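Local coordinates for VP4 CORE protein (Bluetongue virus, PDB 2JHP) that forms part of the inner capsid and acts as a multifunctional enzyme that caps the viral messenger RNA, at residues V54-L62 against V76-T84; V85-V93 against F102-M113. One frame throughout, in Å; residues are numbered along the deposited sequence.

Contact 1: residues V54-L62 against V76-T84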
loop_
_atom_site.group_PDB
_atom_site.type_symbol
_atom_site.label_atom_id
_atom_site.label_comp_id
_atom_site.label_asym_id
_atom_site.label_seq_id
_atom_site.Cartn_x
_atom_site.Cartn_y
_atom_site.Cartn_z
ATOM N N VAL A 54 -1.819 3.263 -32.917
ATOM C CA VAL A 54 -0.897 3.833 -31.918
ATOM C C VAL A 54 0.455 3.133 -31.941
ATOM O O VAL A 54 1.288 3.347 -31.056
ATOM C CB VAL A 54 -1.458 3.763 -30.458
ATOM C CG1 VAL A 54 -2.571 4.783 -30.240
ATOM C CG2 VAL A 54 -1.919 2.348 -30.095
ATOM N N SER A 55 0.670 2.316 -32.972
ATOM C CA SER A 55 1.767 1.350 -33.002
ATOM C C SER A 55 3.169 1.955 -33.148
ATOM O O SER A 55 4.160 1.259 -32.925
ATOM C CB SER A 55 1.529 0.320 -34.105
ATOM O OG SER A 55 1.722 0.898 -35.389
ATOM N N LYS A 56 3.254 3.230 -33.528
ATOM C CA LYS A 56 4.553 3.897 -33.655
ATOM C C LYS A 56 4.946 4.697 -32.400
ATOM O O LYS A 56 5.941 5.430 -32.399
ATOM C CB LYS A 56 4.617 4.754 -34.928
ATOM C CG LYS A 56 3.745 6.000 -34.929
ATOM C CD LYS A 56 4.003 6.799 -36.191
ATOM C CE LYS A 56 3.579 8.243 -36.038
ATOM N NZ LYS A 56 3.867 9.013 -37.284
ATOM N N TRP A 57 4.170 4.521 -31.332
ATOM C CA TRP A 57 4.444 5.161 -30.040
ATOM C C TRP A 57 4.900 4.162 -28.968
ATOM O O TRP A 57 4.397 3.032 -28.904
ATOM C CB TRP A 57 3.218 5.946 -29.563
ATOM C CG TRP A 57 2.712 6.945 -30.582
ATOM C CD1 TRP A 57 1.492 6.944 -31.197
ATOM C CD2 TRP A 57 3.423 8.076 -31.108
ATOM N NE1 TRP A 57 1.394 8.009 -32.061
ATOM C CE2 TRP A 57 2.567 8.717 -32.029
ATOM C CE3 TRP A 57 4.702 8.612 -30.886
ATOM C CZ2 TRP A 57 2.946 9.866 -32.731
ATOM C CZ3 TRP A 57 5.077 9.752 -31.581
ATOM C CH2 TRP A 57 4.202 10.367 -32.495
ATOM N N THR A 58 5.861 4.578 -28.141
ATOM C CA THR A 58 6.350 3.733 -27.045
ATOM C C THR A 58 5.383 3.750 -25.854
ATOM O O THR A 58 4.612 4.700 -25.663
ATOM C CB THR A 58 7.755 4.138 -26.545
ATOM O OG1 THR A 58 7.683 5.404 -25.884
ATOM C CG2 THR A 58 8.786 4.192 -27.693
ATOM N N ILE A 59 5.439 2.689 -25.059
ATOM C CA ILE A 59 4.605 2.541 -23.871
ATOM C C ILE A 59 4.662 3.765 -22.928
ATOM O O ILE A 59 3.621 4.329 -22.575
ATOM C CB ILE A 59 4.900 1.190 -23.130
ATOM C CG1 ILE A 59 4.174 1.134 -21.790
ATOM C CG2 ILE A 59 6.384 0.976 -22.902
ATOM C CD1 ILE A 59 2.725 1.002 -21.916
ATOM N N ARG A 60 5.872 4.172 -22.554
ATOM C CA ARG A 60 6.108 5.323 -21.689
ATOM C C ARG A 60 5.599 6.626 -22.280
ATOM O O ARG A 60 5.181 7.519 -21.534
ATOM C CB ARG A 60 7.602 5.470 -21.403
ATOM C CG ARG A 60 8.166 4.457 -20.416
ATOM C CD ARG A 60 9.610 4.756 -20.183
ATOM N NE ARG A 60 9.800 5.840 -19.229
ATOM C CZ ARG A 60 10.717 6.794 -19.348
ATOM N NH1 ARG A 60 11.523 6.828 -20.402
ATOM N NH2 ARG A 60 10.816 7.727 -18.412
ATOM N N GLN A 61 5.671 6.748 -23.609
ATOM C CA GLN A 61 5.120 7.908 -24.300
ATOM C C GLN A 61 3.621 7.916 -24.105
ATOM O O GLN A 61 3.056 8.925 -23.664
ATOM C CB GLN A 61 5.479 7.916 -25.782
ATOM C CG GLN A 61 6.879 8.408 -26.036
ATOM C CD GLN A 61 7.230 8.526 -27.525
ATOM O OE1 GLN A 61 6.945 7.624 -28.324
ATOM N NE2 GLN A 61 7.868 9.640 -27.891
ATOM N N LEU A 62 2.987 6.779 -24.388
ATOM C CA LEU A 62 1.534 6.664 -24.234
ATOM C C LEU A 62 1.084 6.791 -22.778
ATOM O O LEU A 62 0.044 7.384 -22.501
ATOM C CB LEU A 62 0.990 5.389 -24.899
ATOM C CG LEU A 62 0.984 5.366 -26.435
ATOM C CD1 LEU A 62 0.438 4.053 -26.993
ATOM C CD2 LEU A 62 0.208 6.542 -27.014
ATOM N N VAL A 76 -1.791 -5.434 -27.205
ATOM C CA VAL A 76 -1.686 -4.497 -28.317
ATOM C C VAL A 76 -0.204 -4.280 -28.670
ATOM O O VAL A 76 0.665 -4.278 -27.788
ATOM C CB VAL A 76 -2.483 -3.162 -28.037
ATOM C CG1 VAL A 76 -1.781 -2.270 -27.018
ATOM C CG2 VAL A 76 -2.768 -2.393 -29.328
ATOM N N GLN A 77 0.071 -4.138 -29.966
ATOM C CA GLN A 77 1.428 -3.931 -30.455
ATOM C C GLN A 77 1.817 -2.452 -30.448
ATOM O O GLN A 77 1.297 -1.655 -31.230
ATOM C CB GLN A 77 1.593 -4.515 -31.862
ATOM C CG GLN A 77 2.991 -4.342 -32.432
ATOM C CD GLN A 77 4.023 -5.171 -31.696
ATOM O OE1 GLN A 77 4.119 -6.390 -31.902
ATOM N NE2 GLN A 77 4.816 -4.519 -30.846
ATOM N N LEU A 78 2.737 -2.103 -29.555
ATOM C CA LEU A 78 3.305 -0.757 -29.492
ATOM C C LEU A 78 4.674 -0.725 -30.176
ATOM O O LEU A 78 5.148 -1.757 -30.669
ATOM C CB LEU A 78 3.406 -0.292 -28.033
ATOM C CG LEU A 78 2.249 0.450 -27.353
ATOM C CD1 LEU A 78 0.879 0.026 -27.842
ATOM C CD2 LEU A 78 2.340 0.287 -25.845
ATOM N N ALA A 79 5.302 0.452 -30.221
ATOM C CA ALA A 79 6.608 0.620 -30.891
ATOM C C ALA A 79 7.743 0.065 -30.052
ATOM O O ALA A 79 8.870 -0.069 -30.518
ATOM C CB ALA A 79 6.864 2.093 -31.193
ATOM N N ASP A 80 7.408 -0.269 -28.813
ATOM C CA ASP A 80 8.360 -0.482 -27.746
ATOM C C ASP A 80 8.314 -1.941 -27.323
ATOM O O ASP A 80 9.328 -2.634 -27.341
ATOM C CB ASP A 80 7.935 0.403 -26.559
ATOM C CG ASP A 80 9.052 0.641 -25.553
ATOM O OD1 ASP A 80 10.066 -0.094 -25.560
ATOM O OD2 ASP A 80 8.908 1.584 -24.749
ATOM N N ILE A 81 7.119 -2.380 -26.921
ATOM C CA ILE A 81 6.875 -3.720 -26.401
ATOM C C ILE A 81 5.515 -4.224 -26.896
ATOM O O ILE A 81 4.736 -3.465 -27.485
ATOM C CB ILE A 81 6.893 -3.747 -24.835
ATOM C CG1 ILE A 81 5.829 -2.809 -24.250
ATOM C CG2 ILE A 81 8.287 -3.413 -24.280
ATOM C CD1 ILE A 81 5.490 -3.095 -22.799
ATOM N N ILE A 82 5.245 -5.507 -26.667
ATOM C CA ILE A 82 3.907 -6.053 -26.852
ATOM C C ILE A 82 3.178 -5.888 -25.510
ATOM O O ILE A 82 3.316 -6.717 -24.600
ATOM C CB ILE A 82 3.943 -7.528 -27.354
ATOM C CG1 ILE A 82 4.659 -7.607 -28.708
ATOM C CG2 ILE A 82 2.538 -8.087 -27.494
ATOM C CD1 ILE A 82 4.940 -9.008 -29.207
ATOM N N LYS A 83 2.428 -4.794 -25.393
ATOM C CA LYS A 83 1.823 -4.386 -24.124
ATOM C C LYS A 83 0.614 -5.228 -23.742
ATOM O O LYS A 83 -0.331 -5.328 -24.517
ATOM C CB LYS A 83 1.419 -2.903 -24.181
ATOM C CG LYS A 83 0.657 -2.392 -22.955
ATOM C CD LYS A 83 1.539 -2.330 -21.704
ATOM C CE LYS A 83 0.724 -2.018 -20.451
ATOM N NZ LYS A 83 0.225 -3.232 -19.737
ATOM N N THR A 84 0.639 -5.805 -22.541
ATOM C CA THR A 84 -0.512 -6.523 -21.986
ATOM C C THR A 84 -1.698 -5.572 -21.813
ATOM O O THR A 84 -1.544 -4.458 -21.305
ATOM C CB THR A 84 -0.181 -7.183 -20.626
ATOM O OG1 THR A 84 0.988 -7.996 -20.757
ATOM C CG2 THR A 84 -1.333 -8.055 -20.146
#
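Trp57, whose carbonyl oxygen meets Ala79 across the contact, rests its indole ring against Leu34 and Leu37 of helix 34-41. One face carries Lys56 CG, 4.1 Å above the ring plane and offset toward the rim, while Gln61 OE1 lies in the plane at an edge. The bond from Ala79 N to Trp57 O is 3.0 Å long and nearly straight, with 168° at the hydrogen, yet the donor stands 51° out of the carbonyl plane and not on a lone pair. Ser55 O lies equally near the same amide but at a poor angle, and Ala79 CB packs against Ser55 O and Lys56 C. Thr58 and Gln61 form a capping box at the start of helix 59-64: Thr58 N donates to Gln61 OE1 at 3.2 Å, in the carbonyl plane, and Gln61 N returns a weak bond to Thr58 OG1. This helix lies in the connection between strands 48-51 and 67-71 of a five-stranded parallel sheet, and the turn of the 75-84 beta hairpin packs over its first residues. Within that turn Gln77 NE2 reaches Leu78 O at 2.8 Å, on a lone pair. Ile59, in the first turn of the helix, packs against Leu78, Asp80, Ile81 and Lys83. With its CG1 anti to the backbone N (chi1 172°), CD1 is carried onto the aliphatic part of Lys83, 3.5 Å from Lys83 CD, and CG2 is left beside the Asp80 carboxylate, 3.2 Å from Asp80 OD2. Leu78 CD2 presses on Ile59 CB at 3.8 Å, and Leu62 CD1 meets the same leucine from the next helical turn. Close to the helix N-terminus, the Asp80 charge may be favoured by the helix dipole, and Asp80 OD1 also has a long, weak ion pair with Lys487.

Contact 2: residues V85-V93 against F102-M113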
loop_
_atom_site.group_PDB
_atom_site.type_symbol
_atom_site.label_atom_id
_atom_site.label_comp_id
_atom_site.label_asym_id
_atom_site.label_seq_id
_atom_site.Cartn_x
_atom_site.Cartn_y
_atom_site.Cartn_z
ATOM N N VAL A 85 -2.872 -6.023 -22.249
ATOM C CA VAL A 85 -4.101 -5.227 -22.197
ATOM C C VAL A 85 -4.514 -4.911 -20.754
ATOM O O VAL A 85 -4.658 -5.814 -19.930
ATOM C CB VAL A 85 -5.234 -5.917 -23.015
ATOM C CG1 VAL A 85 -6.597 -5.532 -22.532
ATOM C CG2 VAL A 85 -5.105 -5.563 -24.483
ATOM N N ASP A 86 -4.660 -3.619 -20.457
ATOM C CA ASP A 86 -5.057 -3.140 -19.124
ATOM C C ASP A 86 -6.456 -3.601 -18.723
ATOM O O ASP A 86 -6.644 -4.153 -17.642
ATOM C CB ASP A 86 -4.995 -1.606 -19.046
ATOM C CG ASP A 86 -3.574 -1.064 -19.046
ATOM O OD1 ASP A 86 -3.396 0.086 -19.499
ATOM O OD2 ASP A 86 -2.642 -1.771 -18.599
ATOM N N VAL A 87 -7.433 -3.348 -19.591
ATOM C CA VAL A 87 -8.813 -3.765 -19.354
ATOM C C VAL A 87 -9.206 -4.736 -20.451
ATOM O O VAL A 87 -9.322 -4.343 -21.611
ATOM C CB VAL A 87 -9.808 -2.568 -19.378
ATOM C CG1 VAL A 87 -11.213 -3.015 -18.967
ATOM C CG2 VAL A 87 -9.338 -1.456 -18.483
ATOM N N ARG A 88 -9.406 -5.999 -20.097
ATOM C CA ARG A 88 -9.877 -6.960 -21.093
ATOM C C ARG A 88 -11.393 -7.100 -21.090
ATOM O O ARG A 88 -11.981 -7.612 -20.141
ATOM C CB ARG A 88 -9.193 -8.327 -20.974
ATOM C CG ARG A 88 -9.455 -9.194 -22.187
ATOM C CD ARG A 88 -8.529 -10.381 -22.280
ATOM N NE ARG A 88 -8.750 -11.085 -23.542
ATOM C CZ ARG A 88 -8.058 -12.140 -23.960
ATOM N NH1 ARG A 88 -7.078 -12.643 -23.219
ATOM N NH2 ARG A 88 -8.349 -12.695 -25.129
ATOM N N ILE A 89 -11.999 -6.617 -22.169
ATOM C CA ILE A 89 -13.438 -6.677 -22.371
ATOM C C ILE A 89 -13.844 -8.074 -22.805
ATOM O O ILE A 89 -13.361 -8.575 -23.821
ATOM C CB ILE A 89 -13.916 -5.648 -23.424
ATOM C CG1 ILE A 89 -13.449 -4.242 -23.047
ATOM C CG2 ILE A 89 -15.442 -5.700 -23.590
ATOM C CD1 ILE A 89 -13.976 -3.739 -21.709
ATOM N N PRO A 90 -14.732 -8.708 -22.020
ATOM C CA PRO A 90 -15.250 -10.057 -22.293
ATOM C C PRO A 90 -15.995 -10.137 -23.626
ATOM O O PRO A 90 -16.404 -9.104 -24.173
ATOM C CB PRO A 90 -16.219 -10.310 -21.127
ATOM C CG PRO A 90 -15.799 -9.340 -20.047
ATOM C CD PRO A 90 -15.287 -8.137 -20.775
ATOM N N ARG A 91 -16.152 -11.359 -24.136
ATOM C CA ARG A 91 -16.879 -11.602 -25.382
ATOM C C ARG A 91 -18.322 -11.117 -25.276
ATOM O O ARG A 91 -18.760 -10.270 -26.061
ATOM C CB ARG A 91 -16.865 -13.090 -25.737
ATOM C CG ARG A 91 -15.587 -13.578 -26.390
ATOM C CD ARG A 91 -15.744 -15.019 -26.860
ATOM N NE ARG A 91 -14.466 -15.595 -27.271
ATOM C CZ ARG A 91 -14.246 -16.892 -27.472
ATOM N NH1 ARG A 91 -15.224 -17.779 -27.302
ATOM N NH2 ARG A 91 -13.042 -17.305 -27.843
ATOM N N GLU A 92 -19.038 -11.650 -24.286
ATOM C CA GLU A 92 -20.463 -11.369 -24.078
ATOM C C GLU A 92 -20.738 -9.882 -23.874
ATOM O O GLU A 92 -21.813 -9.386 -24.213
ATOM C CB GLU A 92 -20.993 -12.152 -22.871
ATOM C CG GLU A 92 -20.142 -13.350 -22.471
ATOM C CD GLU A 92 -20.967 -14.591 -22.156
ATOM O OE1 GLU A 92 -21.886 -14.519 -21.303
ATOM O OE2 GLU A 92 -20.684 -15.651 -22.763
ATOM N N VAL A 93 -19.759 -9.183 -23.310
ATOM C CA VAL A 93 -19.881 -7.757 -23.032
ATOM C C VAL A 93 -19.813 -6.907 -24.312
ATOM O O VAL A 93 -20.345 -5.800 -24.339
ATOM C CB VAL A 93 -18.835 -7.302 -21.964
ATOM C CG1 VAL A 93 -18.836 -5.788 -21.773
ATOM C CG2 VAL A 93 -19.124 -7.982 -20.633
ATOM N N PHE A 102 -20.280 -1.907 -20.811
ATOM C CA PHE A 102 -18.926 -1.594 -21.272
ATOM C C PHE A 102 -18.214 -0.658 -20.304
ATOM O O PHE A 102 -17.128 -0.968 -19.816
ATOM C CB PHE A 102 -18.990 -0.973 -22.676
ATOM C CG PHE A 102 -17.638 -0.662 -23.275
ATOM C CD1 PHE A 102 -16.777 -1.691 -23.654
ATOM C CD2 PHE A 102 -17.236 0.663 -23.479
ATOM C CE1 PHE A 102 -15.529 -1.414 -24.211
ATOM C CE2 PHE A 102 -15.986 0.954 -24.036
ATOM C CZ PHE A 102 -15.129 -0.089 -24.401
ATOM N N GLU A 103 -18.840 0.480 -20.020
ATOM C CA GLU A 103 -18.258 1.476 -19.125
ATOM C C GLU A 103 -18.049 0.941 -17.702
ATOM O O GLU A 103 -17.001 1.182 -17.099
ATOM C CB GLU A 103 -19.106 2.750 -19.123
ATOM C CG GLU A 103 -19.173 3.434 -20.489
ATOM C CD GLU A 103 -19.668 4.880 -20.440
ATOM O OE1 GLU A 103 -20.716 5.151 -19.801
ATOM O OE2 GLU A 103 -19.003 5.743 -21.065
ATOM N N ASN A 104 -19.048 0.220 -17.177
ATOM C CA ASN A 104 -18.947 -0.456 -15.872
ATOM C C ASN A 104 -17.822 -1.481 -15.847
ATOM O O ASN A 104 -17.181 -1.678 -14.814
ATOM C CB ASN A 104 -20.259 -1.152 -15.512
ATOM C CG ASN A 104 -21.417 -0.182 -15.288
ATOM O OD1 ASN A 104 -22.438 -0.274 -15.954
ATOM N ND2 ASN A 104 -21.269 0.721 -14.331
ATOM N N GLU A 105 -17.595 -2.137 -16.984
ATOM C CA GLU A 105 -16.448 -3.032 -17.124
ATOM C C GLU A 105 -15.138 -2.271 -16.946
ATOM O O GLU A 105 -14.301 -2.666 -16.128
ATOM C CB GLU A 105 -16.456 -3.764 -18.462
ATOM C CG GLU A 105 -15.446 -4.895 -18.517
ATOM C CD GLU A 105 -15.716 -5.960 -17.468
ATOM O OE1 GLU A 105 -16.844 -6.491 -17.452
ATOM O OE2 GLU A 105 -14.806 -6.267 -16.661
ATOM N N ILE A 106 -14.978 -1.180 -17.697
ATOM C CA ILE A 106 -13.826 -0.288 -17.539
ATOM C C ILE A 106 -13.670 0.158 -16.094
ATOM O O ILE A 106 -12.599 0.020 -15.509
ATOM C CB ILE A 106 -13.899 0.958 -18.447
ATOM C CG1 ILE A 106 -14.050 0.550 -19.921
ATOM C CG2 ILE A 106 -12.660 1.825 -18.249
ATOM C CD1 ILE A 106 -14.116 1.724 -20.893
ATOM N N GLY A 107 -14.756 0.656 -15.519
ATOM C CA GLY A 107 -14.742 1.183 -14.159
ATOM C C GLY A 107 -14.347 0.192 -13.087
ATOM O O GLY A 107 -13.540 0.518 -12.212
ATOM N N ARG A 108 -14.920 -1.010 -13.141
ATOM C CA ARG A 108 -14.561 -2.066 -12.187
ATOM C C ARG A 108 -13.084 -2.434 -12.298
ATOM O O ARG A 108 -12.356 -2.427 -11.287
ATOM C CB ARG A 108 -15.430 -3.318 -12.366
ATOM C CG ARG A 108 -16.885 -3.134 -12.001
ATOM C CD ARG A 108 -17.625 -4.448 -12.086
ATOM N NE ARG A 108 -19.007 -4.254 -12.519
ATOM C CZ ARG A 108 -19.468 -4.552 -13.733
ATOM N NH1 ARG A 108 -18.662 -5.075 -14.653
ATOM N NH2 ARG A 108 -20.749 -4.335 -14.026
ATOM N N ARG A 109 -12.629 -2.728 -13.518
ATOM C CA ARG A 109 -11.219 -3.078 -13.713
ATOM C C ARG A 109 -10.338 -1.896 -13.348
ATOM O O ARG A 109 -9.257 -2.054 -12.801
ATOM C CB ARG A 109 -10.930 -3.552 -15.137
ATOM C CG ARG A 109 -9.436 -3.736 -15.412
ATOM C CD ARG A 109 -8.875 -5.077 -14.951
ATOM N NE ARG A 109 -8.992 -6.043 -16.041
ATOM C CZ ARG A 109 -9.996 -6.904 -16.195
ATOM N NH1 ARG A 109 -9.999 -7.723 -17.238
ATOM N NH2 ARG A 109 -10.993 -6.958 -15.313
ATOM N N ARG A 110 -10.833 -0.696 -13.600
ATOM C CA ARG A 110 -10.121 0.509 -13.198
ATOM C C ARG A 110 -9.892 0.593 -11.661
ATOM O O ARG A 110 -8.793 0.937 -11.207
ATOM C CB ARG A 110 -10.862 1.728 -13.711
ATOM C CG ARG A 110 -9.969 2.854 -13.985
ATOM C CD ARG A 110 -9.873 3.127 -15.448
ATOM N NE ARG A 110 -10.543 4.363 -15.840
ATOM C CZ ARG A 110 -10.115 5.597 -15.599
ATOM N NH1 ARG A 110 -9.004 5.870 -14.933
ATOM N NH2 ARG A 110 -10.826 6.579 -16.051
ATOM N N ILE A 111 -10.921 0.269 -10.875
ATOM C CA ILE A 111 -10.790 0.224 -9.413
ATOM C C ILE A 111 -9.785 -0.839 -8.975
ATOM O O ILE A 111 -9.015 -0.622 -8.034
ATOM C CB ILE A 111 -12.150 -0.011 -8.694
ATOM C CG1 ILE A 111 -13.044 1.231 -8.817
ATOM C CG2 ILE A 111 -11.915 -0.371 -7.215
ATOM C CD1 ILE A 111 -14.432 1.064 -8.214
ATOM N N ARG A 112 -9.779 -1.977 -9.666
ATOM C CA ARG A 112 -8.802 -3.036 -9.389
ATOM C C ARG A 112 -7.347 -2.644 -9.689
ATOM O O ARG A 112 -6.432 -3.153 -9.054
ATOM C CB ARG A 112 -9.166 -4.322 -10.131
ATOM C CG ARG A 112 -10.467 -4.980 -9.655
ATOM C CD ARG A 112 -10.274 -5.795 -8.370
ATOM N NE ARG A 112 -11.545 -6.193 -7.766
ATOM C CZ ARG A 112 -12.263 -7.254 -8.137
ATOM N NH1 ARG A 112 -11.845 -8.042 -9.122
ATOM N NH2 ARG A 112 -13.409 -7.529 -7.521
ATOM N N MET A 113 -7.143 -1.726 -10.633
ATOM C CA MET A 113 -5.794 -1.299 -11.041
ATOM C C MET A 113 -5.074 -0.441 -10.013
ATOM O O MET A 113 -3.863 -0.245 -10.116
ATOM C CB MET A 113 -5.839 -0.502 -12.342
ATOM C CG MET A 113 -6.190 -1.282 -13.568
ATOM S SD MET A 113 -6.076 -0.223 -15.009
ATOM C CE MET A 113 -7.374 -0.962 -15.950
#
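Val87, Ile89 and Val93 supply the apolar side of this contact, meeting successive turns of helix 102-112 in reverse order, since the helix runs back along the strand. Val93 CG1 approaches Phe102 CA at 4.2 Å. Ile89 CG1 sits 3.7 Å from Phe102 CE1, the side chains crossing at about a right angle. Ile89 CD1 lies 3.7 Å from Glu105 CG. The glutamate chain bends at chi2 (61°), which brings its carboxylate end obliquely across the Pro90 ring, with Glu105 OE1 4.0 Å from Pro90 CG. Val87 splits its methyls: CG1 rests over the helix backbone, 4.0 Å from Ile106 CA, and CG2 faces Arg109 CG at 3.8 Å. The Met113 methyl is modelled still nearer to Val87 CG2, a closeness that is doubtful in detail.

Polar contacts are few. Arg109, bent at chi2 and chi3, folds back over the strand so that Asp86 O lies at the edge of its guanidinium, near the plane; the bond from Arg109 NE is weak, 3.4 Å long with 132° at the hydrogen. Within the helix, Glu105 OE1 approaches the edge of the Arg108 guanidinium in plane, forming a long salt bridge of 3.6 Å to Arg108 NH1. Asp86 sends its own carboxylate elsewhere, to Arg63 and Thr490.

Strand 87-88 is an outer strand of the five-stranded parallel sheet, and Phe102 extends the helix packing to Val10 and Tyr49 of inner strands. Thus one weak hydrogen bond crosses a mostly apolar seam, while Arg110 to Asp47 and Asp492, and Glu103 to Tyr49, give the helix directional bonds elsewhere.

Contact 1 closes before contact 2 opens, and strands 82-84 and 87-88 follow one another in the chain. Their centres are 20 Å apart, but the contacts touch where Val76 N lies 4.3 Å from Val85 CG2, and a long, weak ion pair joins Lys83 to Asp86. Strand 67-71 lies between them: Leu62 reaches Phe67 and Phe69, whereas Val87 and Arg110 reach Ile70 and Ile68, which places helices 59-64 and 99-112 on opposite faces of the sheet. Contact 2 lies near a guanine site without lining it, the Met113 side chain being about 8 Å from the bound guanine, whose pocket includes Arg114, Phe117 and Gly118 just beyond.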